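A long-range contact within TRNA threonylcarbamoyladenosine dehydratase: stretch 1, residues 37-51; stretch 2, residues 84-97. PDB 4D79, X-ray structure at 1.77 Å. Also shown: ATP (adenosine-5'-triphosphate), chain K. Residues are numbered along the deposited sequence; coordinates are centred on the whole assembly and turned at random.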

# COMPACT_ATOMS: atom_id res chain seq x y z
N GLY B 37 7.37 -11.78 -10.23
CA GLY B 37 6.38 -12.22 -9.27
C GLY B 37 5.31 -11.15 -9.05
O GLY B 37 5.58 -10.13 -8.41
N ILE B 38 4.11 -11.38 -9.56
CA ILE B 38 3.03 -10.39 -9.53
C ILE B 38 1.98 -10.86 -8.51
O ILE B 38 0.78 -10.93 -8.80
CB ILE B 38 2.46 -10.20 -10.95
CG1 ILE B 38 3.59 -9.95 -11.96
CG2 ILE B 38 1.48 -9.04 -11.01
CD1 ILE B 38 4.50 -8.81 -11.57
N GLY B 39 2.42 -11.09 -7.28
CA GLY B 39 1.52 -11.58 -6.25
C GLY B 39 1.25 -10.58 -5.14
O GLY B 39 1.01 -9.38 -5.38
N GLY B 40 1.28 -11.09 -3.91
CA GLY B 40 0.91 -10.29 -2.75
C GLY B 40 1.79 -9.08 -2.57
O GLY B 40 1.33 -8.03 -2.09
N VAL B 41 3.05 -9.18 -2.99
CA VAL B 41 3.98 -8.05 -2.97
C VAL B 41 4.12 -7.41 -4.34
O VAL B 41 4.01 -6.19 -4.49
CB VAL B 41 5.35 -8.51 -2.42
CG1 VAL B 41 6.37 -7.41 -2.56
CG2 VAL B 41 5.22 -8.89 -1.00
N GLY B 42 4.35 -8.22 -5.38
CA GLY B 42 4.72 -7.67 -6.67
C GLY B 42 3.60 -6.94 -7.40
O GLY B 42 3.87 -6.03 -8.19
N SER B 43 2.34 -7.33 -7.16
CA SER B 43 1.24 -6.66 -7.87
C SER B 43 1.15 -5.20 -7.44
O SER B 43 0.96 -4.31 -8.28
CB SER B 43 -0.08 -7.40 -7.66
OG SER B 43 -0.53 -7.32 -6.32
N TRP B 44 1.36 -4.93 -6.14
CA TRP B 44 1.37 -3.56 -5.65
C TRP B 44 2.64 -2.83 -6.05
O TRP B 44 2.59 -1.63 -6.33
CB TRP B 44 1.20 -3.52 -4.12
CG TRP B 44 0.06 -4.31 -3.69
CD1 TRP B 44 0.09 -5.60 -3.35
CD2 TRP B 44 -1.32 -3.89 -3.59
NE1 TRP B 44 -1.15 -6.03 -3.01
CE2 TRP B 44 -2.04 -5.01 -3.15
CE3 TRP B 44 -1.99 -2.68 -3.80
CZ2 TRP B 44 -3.41 -4.98 -2.94
CZ3 TRP B 44 -3.35 -2.63 -3.57
CH2 TRP B 44 -4.05 -3.77 -3.15
N ALA B 45 3.79 -3.51 -6.12
CA ALA B 45 4.98 -2.85 -6.65
C ALA B 45 4.71 -2.37 -8.08
O ALA B 45 5.07 -1.25 -8.46
CB ALA B 45 6.18 -3.79 -6.58
N ALA B 46 4.08 -3.22 -8.88
CA ALA B 46 3.83 -2.86 -10.27
C ALA B 46 2.91 -1.66 -10.36
O ALA B 46 3.15 -0.75 -11.17
CB ALA B 46 3.25 -4.07 -11.02
N GLU B 47 1.87 -1.65 -9.52
CA GLU B 47 0.96 -0.51 -9.40
C GLU B 47 1.72 0.76 -9.06
O GLU B 47 1.55 1.80 -9.70
CB GLU B 47 -0.10 -0.80 -8.34
CG GLU B 47 -1.11 0.32 -8.10
CD GLU B 47 -2.29 0.27 -9.03
OE1 GLU B 47 -2.32 -0.64 -9.89
OE2 GLU B 47 -3.22 1.12 -8.88
N ALA B 48 2.58 0.69 -8.06
CA ALA B 48 3.30 1.88 -7.62
C ALA B 48 4.25 2.41 -8.71
O ALA B 48 4.41 3.63 -8.87
CB ALA B 48 4.06 1.55 -6.35
N LEU B 49 4.91 1.51 -9.43
CA LEU B 49 5.79 1.94 -10.53
C LEU B 49 4.99 2.69 -11.60
O LEU B 49 5.41 3.74 -12.09
CB LEU B 49 6.47 0.75 -11.15
CG LEU B 49 7.47 0.02 -10.29
CD1 LEU B 49 7.81 -1.31 -10.98
CD2 LEU B 49 8.70 0.84 -10.04
N ALA B 50 3.86 2.13 -12.00
CA ALA B 50 3.03 2.78 -12.99
C ALA B 50 2.57 4.17 -12.53
O ALA B 50 2.58 5.13 -13.31
CB ALA B 50 1.83 1.88 -13.31
N ARG B 51 2.18 4.28 -11.25
CA ARG B 51 1.65 5.52 -10.72
C ARG B 51 2.73 6.52 -10.36
O ARG B 51 2.42 7.64 -9.98
CB ARG B 51 0.77 5.24 -9.50
CG ARG B 51 -0.52 4.50 -9.85
CD ARG B 51 -1.60 4.64 -8.78
NE ARG B 51 -2.78 3.89 -9.19
CZ ARG B 51 -3.67 4.30 -10.07
NH1 ARG B 51 -3.59 5.49 -10.62
NH2 ARG B 51 -4.68 3.51 -10.39
N ALA B 84 -4.46 -14.85 -16.55
CA ALA B 84 -3.05 -14.75 -16.19
C ALA B 84 -2.80 -13.45 -15.42
O ALA B 84 -3.16 -12.36 -15.88
CB ALA B 84 -2.18 -14.81 -17.45
N LYS B 85 -2.17 -13.58 -14.25
CA LYS B 85 -1.91 -12.42 -13.40
C LYS B 85 -1.15 -11.33 -14.14
O LYS B 85 -1.46 -10.13 -13.99
CB LYS B 85 -1.10 -12.81 -12.17
CG LYS B 85 -1.76 -13.63 -11.17
CD LYS B 85 -0.78 -13.94 -10.05
CE LYS B 85 -1.47 -14.70 -8.91
NZ LYS B 85 -0.58 -14.92 -7.76
N ALA B 86 -0.09 -11.71 -14.86
CA ALA B 86 0.77 -10.69 -15.48
C ALA B 86 0.02 -9.93 -16.56
O ALA B 86 0.17 -8.71 -16.69
CB ALA B 86 2.03 -11.33 -16.05
N GLU B 87 -0.83 -10.62 -17.31
CA GLU B 87 -1.61 -9.97 -18.35
C GLU B 87 -2.68 -9.05 -17.76
O GLU B 87 -2.94 -7.97 -18.30
CB GLU B 87 -2.26 -11.02 -19.25
CG GLU B 87 -2.79 -10.46 -20.53
CD GLU B 87 -1.69 -9.83 -21.35
OE1 GLU B 87 -0.64 -10.49 -21.51
OE2 GLU B 87 -1.85 -8.67 -21.80
N VAL B 88 -3.37 -9.49 -16.69
CA VAL B 88 -4.35 -8.64 -16.01
C VAL B 88 -3.69 -7.37 -15.49
O VAL B 88 -4.22 -6.26 -15.65
CB VAL B 88 -5.01 -9.43 -14.86
CG1 VAL B 88 -5.86 -8.51 -13.96
CG2 VAL B 88 -5.86 -10.55 -15.40
N MET B 89 -2.53 -7.52 -14.85
CA MET B 89 -1.82 -6.37 -14.32
C MET B 89 -1.30 -5.47 -15.44
O MET B 89 -1.31 -4.24 -15.30
CB MET B 89 -0.68 -6.85 -13.42
CG MET B 89 -0.15 -5.81 -12.50
SD MET B 89 -1.38 -5.25 -11.31
CE MET B 89 -0.96 -3.53 -11.16
N ALA B 90 -0.88 -6.04 -16.56
CA ALA B 90 -0.43 -5.21 -17.68
C ALA B 90 -1.57 -4.35 -18.23
O ALA B 90 -1.37 -3.18 -18.56
CB ALA B 90 0.14 -6.06 -18.80
N GLU B 91 -2.77 -4.93 -18.37
CA GLU B 91 -3.90 -4.15 -18.86
C GLU B 91 -4.25 -3.03 -17.90
O GLU B 91 -4.66 -1.93 -18.32
CB GLU B 91 -5.12 -5.05 -19.07
CG GLU B 91 -6.25 -4.30 -19.74
CD GLU B 91 -5.83 -3.71 -21.08
OE1 GLU B 91 -4.94 -4.31 -21.75
OE2 GLU B 91 -6.35 -2.63 -21.44
N ARG B 92 -4.14 -3.29 -16.60
CA ARG B 92 -4.36 -2.24 -15.62
C ARG B 92 -3.34 -1.12 -15.77
O ARG B 92 -3.70 0.07 -15.70
CB ARG B 92 -4.31 -2.83 -14.22
CG ARG B 92 -4.66 -1.82 -13.17
CD ARG B 92 -4.76 -2.47 -11.78
NE ARG B 92 -4.74 -1.42 -10.79
CZ ARG B 92 -5.80 -0.71 -10.44
NH1 ARG B 92 -7.00 -0.96 -10.98
NH2 ARG B 92 -5.66 0.28 -9.57
N ILE B 93 -2.06 -1.47 -15.96
CA ILE B 93 -1.02 -0.45 -16.10
C ILE B 93 -1.30 0.43 -17.32
O ILE B 93 -1.10 1.65 -17.28
CB ILE B 93 0.37 -1.10 -16.16
CG1 ILE B 93 0.71 -1.65 -14.76
CG2 ILE B 93 1.41 -0.09 -16.64
CD1 ILE B 93 1.93 -2.50 -14.72
N ARG B 94 -1.82 -0.18 -18.40
CA ARG B 94 -2.16 0.58 -19.61
C ARG B 94 -3.32 1.54 -19.37
O ARG B 94 -3.45 2.55 -20.08
CB ARG B 94 -2.50 -0.39 -20.75
CG ARG B 94 -1.29 -1.25 -21.18
CD ARG B 94 -1.54 -2.15 -22.37
NE ARG B 94 -0.43 -3.10 -22.53
CZ ARG B 94 -0.52 -4.42 -22.39
NH1 ARG B 94 -1.68 -4.99 -22.10
NH2 ARG B 94 0.57 -5.18 -22.56
N GLN B 95 -4.19 1.24 -18.40
CA GLN B 95 -5.25 2.16 -17.98
C GLN B 95 -4.72 3.27 -17.09
O GLN B 95 -5.24 4.39 -17.12
CB GLN B 95 -6.36 1.39 -17.26
CG GLN B 95 -7.26 0.69 -18.23
CD GLN B 95 -8.31 1.64 -18.78
OE1 GLN B 95 -8.97 2.39 -18.03
NE2 GLN B 95 -8.45 1.66 -20.09
N ILE B 96 -3.68 2.97 -16.32
CA ILE B 96 -3.05 3.98 -15.48
C ILE B 96 -2.30 4.97 -16.33
O ILE B 96 -2.46 6.19 -16.20
CB ILE B 96 -2.14 3.33 -14.44
CG1 ILE B 96 -3.00 2.58 -13.39
CG2 ILE B 96 -1.27 4.39 -13.74
CD1 ILE B 96 -2.20 1.76 -12.40
N ASN B 97 -1.44 4.46 -17.21
CA ASN B 97 -0.62 5.28 -18.09
C ASN B 97 -0.58 4.63 -19.46
O ASN B 97 0.17 3.66 -19.68
CB ASN B 97 0.79 5.47 -17.54
CG ASN B 97 1.61 6.33 -18.45
OD1 ASN B 97 1.11 6.82 -19.45
ND2 ASN B 97 2.86 6.52 -18.12
PG ATP K . -0.83 -19.09 -3.88
O1G ATP K . -1.84 -19.51 -2.85
O2G ATP K . -1.36 -19.04 -5.29
O3G ATP K . 0.52 -19.74 -3.72
PB ATP K . 0.53 -16.62 -4.26
O1B ATP K . 1.81 -17.40 -4.42
O2B ATP K . -0.11 -15.87 -5.41
O3B ATP K . -0.57 -17.54 -3.52
PA ATP K . 2.01 -14.59 -2.99
O1A ATP K . 3.06 -15.39 -2.23
O2A ATP K . 1.50 -13.31 -2.39
O3A ATP K . 0.73 -15.54 -3.09
O5' ATP K . 2.48 -14.33 -4.53
C5' ATP K . 3.74 -14.76 -5.08
C4' ATP K . 3.89 -14.59 -6.60
O4' ATP K . 5.26 -14.82 -7.06
C3' ATP K . 3.01 -15.55 -7.38
O3' ATP K . 2.15 -14.86 -8.30
C2' ATP K . 4.00 -16.42 -8.14
O2' ATP K . 3.48 -16.88 -9.38
C1' ATP K . 5.21 -15.53 -8.33
N9 ATP K . 6.41 -16.33 -8.74
C8 ATP K . 6.82 -17.44 -8.06
N7 ATP K . 7.91 -18.01 -8.63
C5 ATP K . 8.21 -17.27 -9.70
C6 ATP K . 9.28 -17.34 -10.71
N6 ATP K . 10.16 -18.34 -10.65
N1 ATP K . 9.32 -16.43 -11.69
C2 ATP K . 8.39 -15.45 -11.76
N3 ATP K . 7.39 -15.32 -10.86
C4 ATP K . 7.24 -16.17 -9.80
O HOH W 1 3.90 5.02 -15.81

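Two helices run side by side in the same direction here, their axes inclined by 22° and 9.6 Å apart at closest approach. Stretch 1 enters its helix through a glycine-rich loop, whereas stretch 2 is helical from K85 to I96, with A84 at the N-cap position. The backbones come nearest at A50 and I93, whose CA atoms are 6.0 Å apart; the CA atoms of I38 and A86 lie 6.4 Å apart at the other end of the contact.

The loop follows a rule of absence. A CB on G39 would lie 1.9 Å from ATP O5', and a CB on G40 would lie 2.4 Å from ATP O2A, so bare backbone makes room for the nucleotide. G40 N takes advantage of this, donating to ATP O2A at 2.7 Å. G42 is constrained by the chain itself: a CB there would come within 1.6 Å of the carbonyl O of G37. S43, in the p rotamer, turns its OG back to G39 O at 2.7 Å, tying the first turn of the helix to the loop. Across from the loop, extended K85 passes the carbonyl of I38, with CD 3.6 Å from I38 O, and its NZ donates to ATP O3' at 2.8 Å. One lysine thus both packs on the loop and holds the ligand.

Along the helices, small residues face larger ones. A46 and A50 point toward stretch 2, and their short side chains leave space for its longer ones: A46 CB meets M89 CG at 4.1 Å and I93 CD1 at 4.2 Å, while A50 CB meets I93 CG2 at 3.9 Å and I96 CG2 at 4.0 Å. M89 also reaches back to I38, whose CG2 is 3.9 Å from M89 CB, and its CE lies 3.5 Å from S43 O.

Charge is organised around E47. Its CA-to-CB bond points sideways, but the carboxylate comes nearer and meets the NE/NH2 side of R92 in a two-pronged, side-on salt bridge: R92 NE donates to E47 OE1 and R92 NH2 to E47 OE2, both at 2.7 Å and nearly straight. R51, one turn on from E47, donates from NE to the same E47 OE2 at 2.8 Å. The shared acid lets the two guanidiniums sit close, R51 NH2 to R92 NH2 at 3.5 Å, without bonding to each other. I96 CG1 covers one face of the R51 guanidinium, 3.6 Å from NH2. Finally, a water links the C-terminal ends, donating to A50 O at 2.8 Å and accepting from N97 ND2 at 2.9 Å.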